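PDB 6EXS: peptide ABC transporter permease from Staphylococcus hominis, which probably imports peptides and thioalcohol-conjugated dipeptides, the precursors of human body odour, as a proton-coupled POT family transporter. Local coordinates for residues R36-F41 with H171-R176; G94-I99 with L191-Y196; S133-R138 with K202-V207; V236-T241 with D250-T255; T270-K275 with S283-F288. All blocks are in the same frame, centred on the assembly; numbering follows the deposited sequence.

How the interactions relate
All five contacts lie between helices, or the ends of helices, of one membrane-embedded POT family chain. Interaction 2 and interaction 3 share helix 178-204 and are the one pair that touches: Y196 CE2 lies 4.1 Å from L204 CD1, and their centres are about 16 Å apart. Interaction 1 uses the end of helix 147-174, the helix before 178-204 in the chain, and its centre is about 23 Å from that of interaction 2. It is also near the peptide site, since the side chain of F41 is about 10 Å from the bound conjugate. Interactions 4 and 5 use the two ends of helix 249-273, with centres about 34 Å apart. Interactions 1 and 5 lie on opposite sides of the chain's centre.

Interaction 1: R36-F41 with H171-R176; sequences RAMLIF and HFVDIR
In the helical fold of the Major Facilitator Superfamily, this contact packs M38 and F41 of helix 16-44 on F172 and V173, in the last turn of helix 147-174. M38 does most of the reaching. Its CG stands beside the backbone N (chi1 -66°), and the chain runs out extended before bending at chi3. The terminal methyl CE is thus placed 3.7 Å from F172 CB and 3.8 Å from V173 CG2. M38 and V173 lie alongside each other, pointing opposite ways, and M38 CG is also 3.9 Å from V173 CG2. One turn further along, F41 CB meets the other methyl, V173 CG1, more loosely at 4.4 Å. The end of F172 leads away from the first segment, and its side chain touches L184 of helix 178-204. F178 and F182 of that helix cover M38.

Just beyond V173 the helix ends in a Schellman motif with R176 at positive phi. V173 O takes R176 N at 3.1 Å and R176 NH2 at 2.7 Å, from opposite faces of its plane. R176 NE is held by Q49, and D174 forms a salt bridge with R329. The side chain of F41 is about 10 Å from the bound peptide conjugate. The contact itself is wholly apolar, so it depends on shape and burial, while the polar bonds fix the helix end behind it.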
# COMPACT_ATOMS: atom_id res chain seq x y z
N ARG A 36 -10.63 5.16 1.68
CA ARG A 36 -9.92 5.22 0.40
C ARG A 36 -10.87 5.09 -0.81
O ARG A 36 -10.76 5.84 -1.77
CB ARG A 36 -8.85 4.12 0.34
CG ARG A 36 -7.42 4.62 0.27
CD ARG A 36 -6.92 4.60 -1.16
NE ARG A 36 -6.01 3.49 -1.44
CZ ARG A 36 -6.35 2.33 -1.98
NH1 ARG A 36 -7.62 2.08 -2.29
NH2 ARG A 36 -5.44 1.40 -2.21
N ALA A 37 -11.80 4.11 -0.75
CA ALA A 37 -12.78 3.83 -1.80
C ALA A 37 -13.71 5.03 -2.05
O ALA A 37 -14.10 5.26 -3.19
CB ALA A 37 -13.62 2.62 -1.43
N MET A 38 -14.03 5.80 -0.99
CA MET A 38 -14.88 6.98 -0.98
C MET A 38 -14.13 8.25 -1.31
O MET A 38 -14.71 9.14 -1.94
CB MET A 38 -15.52 7.17 0.41
CG MET A 38 -16.50 6.09 0.80
SD MET A 38 -17.38 6.56 2.31
CE MET A 38 -18.71 7.44 1.63
N LEU A 39 -12.87 8.38 -0.84
CA LEU A 39 -12.05 9.59 -0.98
C LEU A 39 -11.97 10.14 -2.40
O LEU A 39 -12.14 11.35 -2.56
CB LEU A 39 -10.65 9.43 -0.38
CG LEU A 39 -9.96 10.73 0.07
CD1 LEU A 39 -10.61 11.31 1.32
CD2 LEU A 39 -8.48 10.51 0.33
N ILE A 40 -11.74 9.29 -3.42
CA ILE A 40 -11.62 9.75 -4.81
C ILE A 40 -12.90 10.45 -5.29
O ILE A 40 -12.81 11.55 -5.82
CB ILE A 40 -11.11 8.64 -5.80
CG1 ILE A 40 -10.88 9.20 -7.24
CG2 ILE A 40 -11.99 7.37 -5.80
CD1 ILE A 40 -9.75 10.21 -7.43
N PHE A 41 -14.08 9.86 -5.03
CA PHE A 41 -15.37 10.43 -5.42
C PHE A 41 -15.72 11.66 -4.61
O PHE A 41 -16.14 12.66 -5.19
CB PHE A 41 -16.48 9.38 -5.38
CG PHE A 41 -16.08 8.16 -6.17
CD1 PHE A 41 -15.91 8.22 -7.54
CD2 PHE A 41 -15.78 6.96 -5.51
CE1 PHE A 41 -15.48 7.10 -8.26
CE2 PHE A 41 -15.37 5.85 -6.23
CZ PHE A 41 -15.20 5.93 -7.59
N HIS A 171 -23.30 2.39 -0.33
CA HIS A 171 -24.57 3.04 0.03
C HIS A 171 -24.38 4.53 0.34
O HIS A 171 -25.15 5.34 -0.16
CB HIS A 171 -25.24 2.33 1.22
CG HIS A 171 -26.39 3.11 1.80
ND1 HIS A 171 -27.58 3.29 1.09
CD2 HIS A 171 -26.48 3.77 2.98
CE1 HIS A 171 -28.35 4.04 1.87
NE2 HIS A 171 -27.74 4.35 3.01
N PHE A 172 -23.34 4.88 1.14
CA PHE A 172 -23.06 6.26 1.54
C PHE A 172 -22.64 7.14 0.37
O PHE A 172 -22.98 8.32 0.37
CB PHE A 172 -22.04 6.30 2.68
CG PHE A 172 -22.56 5.74 3.98
CD1 PHE A 172 -22.48 4.38 4.25
CD2 PHE A 172 -23.11 6.59 4.94
CE1 PHE A 172 -22.95 3.87 5.46
CE2 PHE A 172 -23.57 6.07 6.15
CZ PHE A 172 -23.48 4.72 6.40
N VAL A 173 -21.95 6.56 -0.63
CA VAL A 173 -21.58 7.24 -1.88
C VAL A 173 -22.87 7.46 -2.68
O VAL A 173 -23.10 8.57 -3.17
CB VAL A 173 -20.51 6.47 -2.71
CG1 VAL A 173 -20.02 7.31 -3.89
CG2 VAL A 173 -19.33 6.04 -1.83
N ASP A 174 -23.74 6.43 -2.77
CA ASP A 174 -25.03 6.50 -3.48
C ASP A 174 -25.95 7.62 -2.95
O ASP A 174 -26.47 8.39 -3.76
CB ASP A 174 -25.76 5.15 -3.46
CG ASP A 174 -25.18 4.08 -4.37
OD1 ASP A 174 -24.44 4.44 -5.31
OD2 ASP A 174 -25.52 2.89 -4.18
N ILE A 175 -26.13 7.73 -1.62
CA ILE A 175 -26.97 8.76 -0.99
C ILE A 175 -26.19 10.08 -0.77
O ILE A 175 -26.76 11.04 -0.26
CB ILE A 175 -27.69 8.28 0.31
CG1 ILE A 175 -26.69 7.94 1.45
CG2 ILE A 175 -28.65 7.12 0.01
CD1 ILE A 175 -27.28 7.85 2.85
N ARG A 176 -24.89 10.12 -1.16
CA ARG A 176 -23.99 11.28 -1.06
C ARG A 176 -23.74 11.73 0.41
O ARG A 176 -23.51 12.91 0.69
CB ARG A 176 -24.45 12.46 -1.97
CG ARG A 176 -24.71 12.11 -3.44
CD ARG A 176 -23.43 11.85 -4.22
NE ARG A 176 -23.68 11.70 -5.65
CZ ARG A 176 -23.54 10.57 -6.33
NH1 ARG A 176 -23.78 10.54 -7.64
NH2 ARG A 176 -23.14 9.46 -5.72

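Interaction 2: G94-I99 with L191-Y196; sequences GAVLII and LGLVWY
L193 has its CG anti to the backbone N (chi1 -175°). The residue points toward helix 74-106, and this torsion puts its methyls on A95, V96 and I99. I99 answers with CG1 set beside its own backbone N (chi1 -61°) and an extended chi2, so that its CD1 comes out to meet the leucine. These torsions bring I99 CD1 to 3.4 Å from L193 CD2. The same methyl lies 3.7 Å from L193 CB, so it rests along the side of the leucine and does not meet a single atom.

The other branch of L193 serves the preceding turn of the first helix. L193 CD1 sits 3.7 Å from A95 CB. The A95 and L193 CA atoms are 6.7 Å apart. V96 adds a looser touch, with its CG2 4.2 Å from L193 CD1. One leucine therefore straddles A95, V96 and I99, residues at i, i+1 and i+4 of one helix face.

The two segments run nearly antiparallel, at a signed crossing angle of -157°, with their axes 10.4 Å apart. They belong to helices 74-106 and 178-204 of the Major Facilitator fold. M189, one turn before L193, continues the packing on A95 and I99. A bound monoolein lipid lies about 5 Å from the side chain of V96. With only aliphatic carbons in touch, the contact has no polar direction to fix it, and its register rests on how the branches of L193 fit between their neighbours.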
# COMPACT_ATOMS: atom_id res chain seq x y z
N GLY A 94 0.05 5.15 16.76
CA GLY A 94 -0.39 5.08 15.37
C GLY A 94 -1.89 4.94 15.25
O GLY A 94 -2.53 5.74 14.57
N ALA A 95 -2.47 3.96 15.96
CA ALA A 95 -3.91 3.68 15.98
C ALA A 95 -4.75 4.89 16.42
O ALA A 95 -5.77 5.15 15.79
CB ALA A 95 -4.20 2.49 16.88
N VAL A 96 -4.31 5.63 17.47
CA VAL A 96 -4.98 6.81 18.01
C VAL A 96 -4.95 7.92 16.94
O VAL A 96 -5.99 8.49 16.61
CB VAL A 96 -4.38 7.26 19.38
CG1 VAL A 96 -4.93 8.62 19.82
CG2 VAL A 96 -4.62 6.21 20.45
N LEU A 97 -3.75 8.17 16.38
CA LEU A 97 -3.54 9.14 15.31
C LEU A 97 -4.40 8.85 14.07
O LEU A 97 -5.01 9.77 13.53
CB LEU A 97 -2.05 9.24 14.98
CG LEU A 97 -1.18 9.92 16.04
CD1 LEU A 97 0.28 9.78 15.72
CD2 LEU A 97 -1.52 11.41 16.17
N ILE A 98 -4.51 7.55 13.67
CA ILE A 98 -5.34 7.09 12.54
C ILE A 98 -6.83 7.42 12.80
O ILE A 98 -7.49 7.95 11.90
CB ILE A 98 -5.07 5.59 12.20
CG1 ILE A 98 -3.72 5.42 11.49
CG2 ILE A 98 -6.22 4.97 11.36
CD1 ILE A 98 -3.14 4.01 11.57
N ILE A 99 -7.34 7.16 14.04
CA ILE A 99 -8.74 7.48 14.44
C ILE A 99 -9.02 9.00 14.31
O ILE A 99 -10.11 9.38 13.91
CB ILE A 99 -9.10 6.95 15.85
CG1 ILE A 99 -8.98 5.44 15.88
CG2 ILE A 99 -10.52 7.34 16.26
CD1 ILE A 99 -8.82 4.82 17.24
N LEU A 191 -13.37 0.30 17.18
CA LEU A 191 -13.60 -1.10 17.59
C LEU A 191 -12.29 -1.86 17.64
O LEU A 191 -12.07 -2.63 18.58
CB LEU A 191 -14.60 -1.82 16.67
CG LEU A 191 -16.06 -1.38 16.74
CD1 LEU A 191 -16.95 -2.35 15.95
CD2 LEU A 191 -16.56 -1.29 18.20
N GLY A 192 -11.43 -1.63 16.64
CA GLY A 192 -10.09 -2.20 16.55
C GLY A 192 -9.26 -1.76 17.73
O GLY A 192 -8.65 -2.61 18.40
N LEU A 193 -9.27 -0.44 18.04
CA LEU A 193 -8.55 0.15 19.18
C LEU A 193 -9.04 -0.41 20.53
O LEU A 193 -8.21 -0.79 21.37
CB LEU A 193 -8.62 1.70 19.17
CG LEU A 193 -7.81 2.43 20.25
CD1 LEU A 193 -6.33 2.45 19.93
CD2 LEU A 193 -8.30 3.83 20.48
N VAL A 194 -10.37 -0.48 20.73
CA VAL A 194 -11.01 -1.01 21.95
C VAL A 194 -10.53 -2.45 22.25
O VAL A 194 -10.18 -2.76 23.39
CB VAL A 194 -12.56 -0.86 21.85
CG1 VAL A 194 -13.28 -1.72 22.88
CG2 VAL A 194 -12.97 0.60 22.00
N TRP A 195 -10.48 -3.31 21.20
CA TRP A 195 -10.06 -4.70 21.25
C TRP A 195 -8.59 -4.84 21.69
O TRP A 195 -8.30 -5.68 22.55
CB TRP A 195 -10.28 -5.36 19.89
CG TRP A 195 -10.41 -6.85 19.96
CD1 TRP A 195 -9.45 -7.78 19.65
CD2 TRP A 195 -11.58 -7.60 20.33
NE1 TRP A 195 -9.95 -9.05 19.82
CE2 TRP A 195 -11.25 -8.97 20.25
CE3 TRP A 195 -12.87 -7.24 20.74
CZ2 TRP A 195 -12.17 -9.98 20.54
CZ3 TRP A 195 -13.78 -8.24 21.04
CH2 TRP A 195 -13.43 -9.59 20.94
N TYR A 196 -7.68 -4.01 21.14
CA TYR A 196 -6.26 -3.98 21.52
C TYR A 196 -6.17 -3.60 23.00
O TYR A 196 -5.56 -4.34 23.77
CB TYR A 196 -5.45 -2.98 20.66
CG TYR A 196 -3.99 -2.86 21.06
CD1 TYR A 196 -3.58 -1.95 22.03
CD2 TYR A 196 -3.02 -3.67 20.47
CE1 TYR A 196 -2.25 -1.87 22.43
CE2 TYR A 196 -1.67 -3.56 20.82
CZ TYR A 196 -1.30 -2.66 21.81
OH TYR A 196 0.02 -2.58 22.19

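Interaction 3: S133-R138 with K202-V207; sequences SNIVGR and KNLGSV
I135 and R138 face L204 and V207 where helices 110-137 and 178-204 of this Major Facilitator fold both come to an end. The second segment closes with a type II' beta turn from L204 to V207, in which G205 takes positive phi. The turn carries its own bond, V207 N to L204 O at 3.2 Å, and it brings V207 back toward the first helix.

I135 comes first along the helix. Its CG2 methyl touches both partners, lying 4.2 Å from L204 CD2 and 4.3 Å from V207 CG1. Its backbone O is also near V207 CG1, at 4.1 Å. T87 and T91 of helix 74-106 and L21 of helix 16-44 pack on the same isoleucine, so it is buried. V136 points away from the second segment; its side chain touches F151 and F154 of helix 147-174.

R138 follows just past G137. Its CB makes the nearest approach of the contact, 3.6 Å from V207 CG1. The chain then bends at chi2 and chi3, and the guanidinium leads away from the partner segment, so R138 contributes here through the base of its side chain.

V207 is thus held from two positions of the first segment. Its CG1 stands anti to the backbone N (chi1 175°), which sends this methyl between I135 and R138. Beyond the contact, R88 NH1 of helix 74-106 bonds to both G205 O and V207 O. The second methyl, V207 CG2, rests 3.7 Å from the carbonyl oxygen of R138.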
# COMPACT_ATOMS: atom_id res chain seq x y z
N SER A 133 3.21 -5.68 12.30
CA SER A 133 3.79 -6.79 11.55
C SER A 133 4.92 -7.42 12.33
O SER A 133 5.02 -8.65 12.42
CB SER A 133 4.30 -6.30 10.20
OG SER A 133 3.66 -6.98 9.14
N ASN A 134 5.76 -6.57 12.93
CA ASN A 134 6.89 -6.92 13.75
C ASN A 134 6.43 -7.72 14.98
O ASN A 134 7.01 -8.78 15.27
CB ASN A 134 7.63 -5.66 14.15
CG ASN A 134 8.99 -5.91 14.71
OD1 ASN A 134 9.14 -6.38 15.83
ND2 ASN A 134 10.02 -5.62 13.92
N ILE A 135 5.39 -7.22 15.70
CA ILE A 135 4.81 -7.86 16.89
C ILE A 135 4.36 -9.29 16.57
O ILE A 135 4.72 -10.21 17.30
CB ILE A 135 3.69 -7.00 17.56
CG1 ILE A 135 4.29 -5.70 18.16
CG2 ILE A 135 2.93 -7.79 18.64
CD1 ILE A 135 3.28 -4.54 18.36
N VAL A 136 3.63 -9.47 15.44
CA VAL A 136 3.13 -10.75 14.91
C VAL A 136 4.27 -11.80 14.82
O VAL A 136 4.13 -12.89 15.38
CB VAL A 136 2.39 -10.56 13.56
CG1 VAL A 136 2.13 -11.90 12.87
CG2 VAL A 136 1.09 -9.79 13.75
N GLY A 137 5.37 -11.44 14.17
CA GLY A 137 6.53 -12.32 14.03
C GLY A 137 7.27 -12.61 15.33
O GLY A 137 7.83 -13.69 15.49
N ARG A 138 7.24 -11.65 16.29
CA ARG A 138 7.92 -11.79 17.59
C ARG A 138 7.10 -12.60 18.63
O ARG A 138 7.56 -12.84 19.75
CB ARG A 138 8.39 -10.42 18.14
CG ARG A 138 9.55 -9.84 17.33
CD ARG A 138 10.69 -9.30 18.17
NE ARG A 138 11.03 -7.92 17.79
CZ ARG A 138 11.95 -7.60 16.88
NH1 ARG A 138 12.63 -8.55 16.25
NH2 ARG A 138 12.19 -6.32 16.60
N LYS A 202 -2.40 -9.43 28.38
CA LYS A 202 -2.15 -10.84 28.68
C LYS A 202 -1.73 -11.69 27.46
O LYS A 202 -0.96 -12.65 27.61
CB LYS A 202 -3.33 -11.50 29.44
CG LYS A 202 -4.67 -11.53 28.71
CD LYS A 202 -5.48 -12.77 29.08
CE LYS A 202 -6.79 -12.83 28.34
NZ LYS A 202 -7.57 -14.05 28.70
N ASN A 203 -2.21 -11.32 26.25
CA ASN A 203 -1.93 -12.05 25.01
C ASN A 203 -0.57 -11.76 24.35
O ASN A 203 -0.04 -12.62 23.66
CB ASN A 203 -3.06 -11.83 24.00
CG ASN A 203 -4.42 -12.28 24.48
OD1 ASN A 203 -4.95 -11.82 25.50
ND2 ASN A 203 -5.04 -13.18 23.74
N LEU A 204 -0.03 -10.54 24.54
CA LEU A 204 1.22 -10.11 23.90
C LEU A 204 2.40 -9.95 24.88
O LEU A 204 3.56 -9.91 24.44
CB LEU A 204 1.01 -8.81 23.06
CG LEU A 204 -0.20 -8.76 22.12
CD1 LEU A 204 -0.45 -7.34 21.63
CD2 LEU A 204 -0.04 -9.70 20.94
N GLY A 205 2.09 -9.90 26.17
CA GLY A 205 3.06 -9.78 27.26
C GLY A 205 4.09 -8.69 27.10
O GLY A 205 3.75 -7.52 26.87
N SER A 206 5.37 -9.08 27.22
CA SER A 206 6.53 -8.20 27.14
C SER A 206 6.99 -7.86 25.71
O SER A 206 7.81 -6.96 25.54
CB SER A 206 7.70 -8.81 27.90
OG SER A 206 8.04 -10.07 27.35
N VAL A 207 6.48 -8.60 24.69
CA VAL A 207 6.83 -8.44 23.28
C VAL A 207 6.63 -6.99 22.79
O VAL A 207 5.49 -6.51 22.73
CB VAL A 207 6.09 -9.46 22.37
CG1 VAL A 207 6.36 -9.20 20.89
CG2 VAL A 207 6.44 -10.89 22.73

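Interaction 4: V236-T241 with D250-T255. Unlike the reference sequence in segment 250-255: D250 (reference Asn).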
# COMPACT_ATOMS: atom_id res chain seq x y z
N VAL A 236 7.89 26.12 7.70
CA VAL A 236 8.16 27.47 7.19
C VAL A 236 7.77 27.58 5.70
O VAL A 236 7.03 28.50 5.35
CB VAL A 236 9.62 27.94 7.48
CG1 VAL A 236 10.06 29.07 6.55
CG2 VAL A 236 9.77 28.36 8.94
N VAL A 237 8.22 26.61 4.86
CA VAL A 237 7.91 26.56 3.42
C VAL A 237 6.39 26.52 3.20
O VAL A 237 5.87 27.34 2.44
CB VAL A 237 8.67 25.41 2.69
CG1 VAL A 237 8.05 25.08 1.33
CG2 VAL A 237 10.15 25.75 2.54
N LEU A 238 5.69 25.61 3.91
CA LEU A 238 4.24 25.44 3.83
C LEU A 238 3.44 26.68 4.23
O LEU A 238 2.47 27.02 3.56
CB LEU A 238 3.77 24.21 4.63
CG LEU A 238 4.00 22.84 3.97
CD1 LEU A 238 3.98 21.73 5.00
CD2 LEU A 238 2.96 22.57 2.87
N LEU A 239 3.86 27.37 5.31
CA LEU A 239 3.18 28.58 5.78
C LEU A 239 3.43 29.79 4.88
O LEU A 239 2.47 30.49 4.55
CB LEU A 239 3.55 28.90 7.24
CG LEU A 239 2.88 28.05 8.32
CD1 LEU A 239 3.60 28.21 9.63
CD2 LEU A 239 1.41 28.41 8.48
N VAL A 240 4.71 30.03 4.49
CA VAL A 240 5.12 31.15 3.63
C VAL A 240 4.38 31.12 2.29
O VAL A 240 3.82 32.14 1.89
CB VAL A 240 6.67 31.25 3.48
CG1 VAL A 240 7.09 32.06 2.25
CG2 VAL A 240 7.31 31.83 4.74
N THR A 241 4.30 29.94 1.64
CA THR A 241 3.60 29.74 0.36
C THR A 241 2.09 29.94 0.48
O THR A 241 1.48 30.46 -0.45
CB THR A 241 3.95 28.39 -0.27
OG1 THR A 241 3.67 27.35 0.65
CG2 THR A 241 5.40 28.31 -0.74
N ASP A 250 1.08 20.67 -6.40
CA ASP A 250 2.31 20.45 -7.16
C ASP A 250 3.54 20.54 -6.24
O ASP A 250 4.50 19.81 -6.47
CB ASP A 250 2.45 21.43 -8.32
CG ASP A 250 1.48 21.23 -9.47
OD1 ASP A 250 0.87 20.14 -9.55
OD2 ASP A 250 1.36 22.15 -10.31
N LEU A 251 3.48 21.39 -5.18
CA LEU A 251 4.56 21.51 -4.19
C LEU A 251 4.75 20.15 -3.52
O LEU A 251 5.89 19.69 -3.39
CB LEU A 251 4.24 22.58 -3.12
CG LEU A 251 5.34 22.82 -2.06
CD1 LEU A 251 6.16 24.06 -2.38
CD2 LEU A 251 4.75 22.93 -0.67
N ILE A 252 3.64 19.48 -3.14
CA ILE A 252 3.63 18.16 -2.50
C ILE A 252 4.01 17.08 -3.52
O ILE A 252 4.96 16.35 -3.27
CB ILE A 252 2.28 17.84 -1.78
CG1 ILE A 252 1.67 19.08 -1.04
CG2 ILE A 252 2.40 16.62 -0.85
CD1 ILE A 252 2.47 19.70 0.15
N SER A 253 3.30 17.00 -4.65
CA SER A 253 3.50 15.99 -5.70
C SER A 253 4.93 15.98 -6.27
O SER A 253 5.45 14.89 -6.52
CB SER A 253 2.45 16.09 -6.80
OG SER A 253 2.73 17.13 -7.72
N ASN A 254 5.56 17.16 -6.43
CA ASN A 254 6.95 17.25 -6.91
C ASN A 254 7.95 16.78 -5.85
O ASN A 254 8.89 16.07 -6.19
CB ASN A 254 7.29 18.65 -7.40
CG ASN A 254 6.55 19.06 -8.64
OD1 ASN A 254 6.21 18.25 -9.51
ND2 ASN A 254 6.29 20.36 -8.76
N THR A 255 7.72 17.16 -4.57
CA THR A 255 8.56 16.77 -3.43
C THR A 255 8.57 15.24 -3.29
O THR A 255 9.65 14.64 -3.19
CB THR A 255 8.07 17.48 -2.15
OG1 THR A 255 8.23 18.89 -2.30
CG2 THR A 255 8.81 17.02 -0.89
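The apolar contacts centre on L238 and L251. L238 CD2 lies 4.0 Å from L251 CD2, and the two side chains cross at a slant. The same L238 methyl is also 4.0 Å from I252 CD1, with these two side chains at about a right angle. L251 CG is anti to the backbone N (chi1 -178°), which sets the branch against the first helix, where CD1 is 4.3 Å from V237 CG1. A bound monoolein touches both L238 and I252.

The polar bonds stay within each helix. T241 OG1 donates to V237 O at 2.8 Å. V237 O also accepts from T241 N, and the two donors come from opposite faces of its plane. T255 OG1 donates to L251 O at 2.7 Å, almost in line with the carbonyl bond. Both hydroxyls thus bond to the preceding turn. At the start of the second segment, D250, which is Asn in the reference sequence, forms a salt bridge through OD1 with K453.

The segments run roughly antiparallel (151°), and their axes stay 12.4 Å apart, a loose spacing bridged by leucine, valine and isoleucine side chains. This is consistent with the extra helical hairpin that bacterial POT transporters carry between their two six-helix bundles.

Interaction 5: T270-K275 with S283-F288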
# COMPACT_ATOMS: atom_id res chain seq x y z
N THR A 270 23.95 2.86 -0.48
CA THR A 270 24.42 2.55 0.89
C THR A 270 24.81 1.07 1.05
O THR A 270 25.83 0.77 1.68
CB THR A 270 23.36 2.96 1.93
OG1 THR A 270 23.12 4.37 1.82
CG2 THR A 270 23.76 2.64 3.36
N MET A 271 24.01 0.16 0.47
CA MET A 271 24.25 -1.28 0.53
C MET A 271 25.42 -1.74 -0.33
O MET A 271 26.23 -2.54 0.13
CB MET A 271 22.97 -2.06 0.21
CG MET A 271 21.98 -2.05 1.35
SD MET A 271 20.65 -3.24 1.16
CE MET A 271 19.51 -2.29 0.17
N LEU A 272 25.55 -1.19 -1.56
CA LEU A 272 26.65 -1.53 -2.47
C LEU A 272 27.99 -0.92 -2.03
O LEU A 272 29.04 -1.37 -2.50
CB LEU A 272 26.33 -1.13 -3.93
CG LEU A 272 25.20 -1.87 -4.68
CD1 LEU A 272 24.80 -1.10 -5.93
CD2 LEU A 272 25.60 -3.29 -5.06
N ARG A 273 27.95 0.09 -1.13
CA ARG A 273 29.13 0.81 -0.62
C ARG A 273 29.57 0.41 0.79
O ARG A 273 30.67 0.77 1.21
CB ARG A 273 28.91 2.33 -0.70
CG ARG A 273 29.44 2.95 -1.98
CD ARG A 273 28.81 4.30 -2.30
NE ARG A 273 28.92 5.27 -1.20
CZ ARG A 273 29.91 6.14 -1.06
NH1 ARG A 273 30.91 6.17 -1.93
NH2 ARG A 273 29.92 6.98 -0.03
N SER A 274 28.72 -0.34 1.53
CA SER A 274 28.99 -0.78 2.90
C SER A 274 30.24 -1.66 3.03
O SER A 274 30.54 -2.45 2.13
CB SER A 274 27.78 -1.50 3.48
OG SER A 274 27.93 -1.72 4.87
N LYS A 275 30.97 -1.51 4.15
CA LYS A 275 32.19 -2.25 4.48
C LYS A 275 31.86 -3.63 5.06
O LYS A 275 32.66 -4.56 4.91
CB LYS A 275 33.05 -1.46 5.49
CG LYS A 275 33.51 -0.08 5.00
CD LYS A 275 33.67 0.93 6.15
CE LYS A 275 32.38 1.67 6.47
NZ LYS A 275 32.53 2.56 7.65
N SER A 283 26.55 -8.99 -4.54
CA SER A 283 26.07 -9.56 -5.80
C SER A 283 24.56 -9.80 -5.81
O SER A 283 23.93 -9.65 -6.86
CB SER A 283 26.83 -10.83 -6.16
OG SER A 283 27.96 -10.51 -6.95
N ARG A 284 23.97 -10.13 -4.65
CA ARG A 284 22.53 -10.34 -4.49
C ARG A 284 21.78 -9.00 -4.48
O ARG A 284 20.62 -8.95 -4.90
CB ARG A 284 22.22 -11.14 -3.22
CG ARG A 284 22.66 -12.60 -3.27
CD ARG A 284 22.25 -13.36 -2.01
NE ARG A 284 22.78 -12.74 -0.79
CZ ARG A 284 22.54 -13.18 0.44
NH1 ARG A 284 21.78 -14.25 0.64
NH2 ARG A 284 23.05 -12.55 1.49
N VAL A 285 22.45 -7.91 -4.02
CA VAL A 285 21.91 -6.54 -3.98
C VAL A 285 21.73 -6.03 -5.42
O VAL A 285 20.64 -5.55 -5.75
CB VAL A 285 22.78 -5.58 -3.11
CG1 VAL A 285 22.31 -4.13 -3.23
CG2 VAL A 285 22.79 -6.02 -1.65
N LYS A 286 22.78 -6.16 -6.27
CA LYS A 286 22.70 -5.74 -7.67
C LYS A 286 21.70 -6.62 -8.46
O LYS A 286 21.07 -6.13 -9.40
CB LYS A 286 24.08 -5.65 -8.35
CG LYS A 286 24.93 -6.91 -8.32
CD LYS A 286 26.17 -6.76 -9.19
CE LYS A 286 27.04 -7.98 -9.19
NZ LYS A 286 28.05 -7.94 -8.10
N ALA A 287 21.52 -7.88 -8.02
CA ALA A 287 20.56 -8.83 -8.60
C ALA A 287 19.12 -8.39 -8.31
O ALA A 287 18.21 -8.78 -9.05
CB ALA A 287 20.80 -10.22 -8.05
N PHE A 288 18.90 -7.58 -7.24
CA PHE A 288 17.59 -7.08 -6.85
C PHE A 288 17.15 -5.85 -7.66
O PHE A 288 15.95 -5.64 -7.83
CB PHE A 288 17.50 -6.81 -5.33
CG PHE A 288 16.06 -6.67 -4.84
CD1 PHE A 288 15.31 -7.79 -4.52
CD2 PHE A 288 15.46 -5.41 -4.75
CE1 PHE A 288 13.97 -7.66 -4.11
CE2 PHE A 288 14.13 -5.29 -4.34
CZ PHE A 288 13.39 -6.41 -4.02
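The apolar contacts gather on one methyl of V285. L272 comes alongside it, with L272 CD2 and V285 CG1 3.9 Å apart. L272 CG is equally near that methyl, and the two side chains overlap side by side while running in opposing senses. V285 CG1 lies anti to the backbone N (chi1 172°), and this puts it against L272 and M271. M271 joins at the base of its side chain, where CB lies 4.1 Å from V285 CG1. The rest of M271 bends at chi3 and packs on M433 and V436 of helix 430-451. F268, a turn before L272, also touches V285.

A second, weaker touch involves K286. L272 CD2 is 4.3 Å from K286 CB and 4.2 Å from K286 N, so the leucine lies against the backbone of the second helix as well as its side chains.

The contact joins consecutive helices, 249-273 and 279-302, close to the short link between them. This is consistent with the step from the inserted helical hairpin to the first helix of the C-terminal bundle in bacterial POT transporters.

Hydrogen bonds flank the apolar patch. K286 folds back within its own helix, where NZ donates to S283 OG at 2.8 Å, and its charged end thus leads away from L272. R282 NE bonds to L272 O and so ties the end of the first helix to the start of the second. S283 O accepts from K487 NZ at the C terminus of the chain.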